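Local structure of probable endonuclease 4 (Thermotoga maritima, 4HNO) at residues Ile64-Asn68 against Leu104-Tyr108. The protein probably cleaves phosphodiester bonds at apurinic or apyrimidinic sites in DNA during base excision repair, as a metal-dependent endonuclease IV. Sequence-based numbering, arbitrary orientation. Where two conformers were deposited one is given.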
loop_
_atom_site.group_PDB
_atom_site.type_symbol
_atom_site.label_atom_id
_atom_site.label_comp_id
_atom_site.label_asym_id
_atom_site.label_seq_id
_atom_site.Cartn_x
_atom_site.Cartn_y
_atom_site.Cartn_z
ATOM N N ILE A 64 4.559 -14.206 -12.376
ATOM C CA ILE A 64 4.481 -12.993 -11.574
ATOM C C ILE A 64 5.702 -12.867 -10.673
ATOM O O ILE A 64 6.028 -13.779 -9.938
ATOM C CB ILE A 64 3.228 -12.986 -10.693
ATOM C CG1 ILE A 64 1.970 -13.252 -11.510
ATOM C CG2 ILE A 64 3.122 -11.678 -9.929
ATOM C CD1 ILE A 64 1.687 -12.236 -12.543
ATOM N N ASP A 65 6.345 -11.712 -10.716
ATOM C CA ASP A 65 7.490 -11.417 -9.879
ATOM C C ASP A 65 7.002 -11.262 -8.429
ATOM O O ASP A 65 6.118 -10.448 -8.147
ATOM C CB ASP A 65 8.109 -10.117 -10.402
ATOM C CG ASP A 65 9.438 -9.752 -9.761
ATOM O OD1 ASP A 65 10.209 -9.011 -10.412
ATOM O OD2 ASP A 65 9.706 -10.120 -8.603
ATOM N N TRP A 66 7.564 -12.048 -7.522
ATOM C CA TRP A 66 7.163 -11.980 -6.119
ATOM C C TRP A 66 7.478 -10.631 -5.456
ATOM O O TRP A 66 6.931 -10.329 -4.410
ATOM C CB TRP A 66 7.801 -13.122 -5.346
ATOM C CG TRP A 66 7.182 -14.447 -5.673
ATOM C CD1 TRP A 66 7.574 -15.330 -6.634
ATOM C CD2 TRP A 66 6.045 -15.033 -5.040
ATOM N NE1 TRP A 66 6.749 -16.426 -6.642
ATOM C CE2 TRP A 66 5.816 -16.279 -5.654
ATOM C CE3 TRP A 66 5.216 -14.641 -3.988
ATOM C CZ2 TRP A 66 4.788 -17.124 -5.260
ATOM C CZ3 TRP A 66 4.195 -15.483 -3.598
ATOM C CH2 TRP A 66 4.003 -16.717 -4.219
ATOM N N GLU A 67 8.329 -9.804 -6.068
ATOM C CA GLU A 67 8.543 -8.449 -5.550
ATOM C C GLU A 67 7.423 -7.502 -5.920
ATOM O O GLU A 67 7.432 -6.361 -5.504
ATOM C CB GLU A 67 9.859 -7.879 -6.050
ATOM C CG GLU A 67 11.044 -8.490 -5.371
ATOM C CD GLU A 67 11.030 -8.244 -3.884
ATOM O OE1 GLU A 67 10.991 -7.058 -3.477
ATOM O OE2 GLU A 67 11.016 -9.236 -3.124
ATOM N N ASN A 68 6.465 -7.988 -6.697
ATOM C CA ASN A 68 5.363 -7.184 -7.188
ATOM C C ASN A 68 4.007 -7.620 -6.626
ATOM O O ASN A 68 2.980 -7.192 -7.153
ATOM C CB ASN A 68 5.276 -7.246 -8.719
ATOM C CG ASN A 68 6.538 -6.750 -9.437
ATOM O OD1 ASN A 68 7.538 -6.304 -8.850
ATOM N ND2 ASN A 68 6.478 -6.843 -10.753
ATOM N N LEU A 104 1.381 -18.057 1.997
ATOM C CA LEU A 104 1.217 -17.806 0.571
ATOM C C LEU A 104 2.527 -17.526 -0.166
ATOM O O LEU A 104 2.561 -17.628 -1.390
ATOM C CB LEU A 104 0.272 -16.623 0.345
ATOM C CG LEU A 104 -1.175 -16.831 0.764
ATOM C CD1 LEU A 104 -1.950 -15.529 0.614
ATOM C CD2 LEU A 104 -1.848 -17.954 -0.020
ATOM N N GLY A 105 3.561 -17.133 0.569
ATOM C CA GLY A 105 4.799 -16.672 -0.009
ATOM C C GLY A 105 4.863 -15.156 -0.245
ATOM O O GLY A 105 5.854 -14.660 -0.755
ATOM N N ILE A 106 3.819 -14.438 0.118
ATOM C CA ILE A 106 3.796 -12.991 -0.056
ATOM C C ILE A 106 4.809 -12.359 0.901
ATOM O O ILE A 106 4.884 -12.698 2.084
ATOM C CB ILE A 106 2.365 -12.456 0.176
ATOM C CG1 ILE A 106 1.399 -12.947 -0.901
ATOM C CG2 ILE A 106 2.344 -10.951 0.296
ATOM C CD1 ILE A 106 1.537 -12.261 -2.217
ATOM N N ARG A 107 5.552 -11.409 0.357
ATOM C CA ARG A 107 6.702 -10.847 1.022
ATOM C C ARG A 107 6.417 -9.558 1.810
ATOM O O ARG A 107 7.232 -9.138 2.617
ATOM C CB ARG A 107 7.772 -10.583 -0.035
ATOM C CG ARG A 107 8.273 -11.859 -0.667
ATOM C CD ARG A 107 9.309 -11.598 -1.735
ATOM N NE ARG A 107 9.725 -12.876 -2.316
ATOM C CZ ARG A 107 10.535 -12.996 -3.354
ATOM N NH1 ARG A 107 11.020 -11.918 -3.948
ATOM N NH2 ARG A 107 10.844 -14.196 -3.818
ATOM N N TYR A 108 5.274 -8.948 1.532
ATOM C CA TYR A 108 4.972 -7.588 1.995
ATOM C C TYR A 108 3.539 -7.522 2.506
ATOM O O TYR A 108 2.610 -7.975 1.838
ATOM C CB TYR A 108 5.084 -6.601 0.844
ATOM C CG TYR A 108 6.457 -6.484 0.278
ATOM C CD1 TYR A 108 6.762 -6.913 -0.991
ATOM C CD2 TYR A 108 7.456 -5.923 1.048
ATOM C CE1 TYR A 108 8.059 -6.802 -1.483
ATOM C CE2 TYR A 108 8.741 -5.815 0.578
ATOM C CZ TYR A 108 9.043 -6.251 -0.688
ATOM O OH TYR A 108 10.350 -6.125 -1.117
HETATM O O HOH W 1 5.200 -11.018 -2.428
#
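Trp66 CB sits over the centre of one face of the Arg107 guanidinium, 3.4 Å from Arg107 CZ, while Glu67 lies at that group's edge. The indole and guanidinium planes are 26° apart. At the rim of the indole, near its plane, is the backbone O of Leu104, 3.3 Å from Trp66 CH2; buried here, this carbonyl has no hydrogen-bond partner. Gly105 O approaches the indole obliquely, 3.3 Å from Trp66 CE3. Tyr108 carries Arg107 CB on one ring face and receives Glu67 OE1 at its edge.

The Glu67 chain, bent at CB-CG (chi2 -61°), brings its carboxylate between two donors. Glu67 OE2 takes Arg107 NH1 at 2.8 Å through the anti lone pair, almost in the guanidinium plane, as a salt bridge; Glu67 OE1 takes Tyr108 OH at 2.6 Å through the syn lone pair. Two different residues thus fix the carboxylate's rotation. A water bridges Trp66 O and Arg107 N, and within 64-68 Asp65 OD2 accepts from Glu67 N, an Asx turn.

Phe70 meets the Tyr108 ring. The contact joins two helix-to-strand loops, leading into the neighbouring parallel strands 69-72 and 108-115, as is characteristic of the TIM barrel.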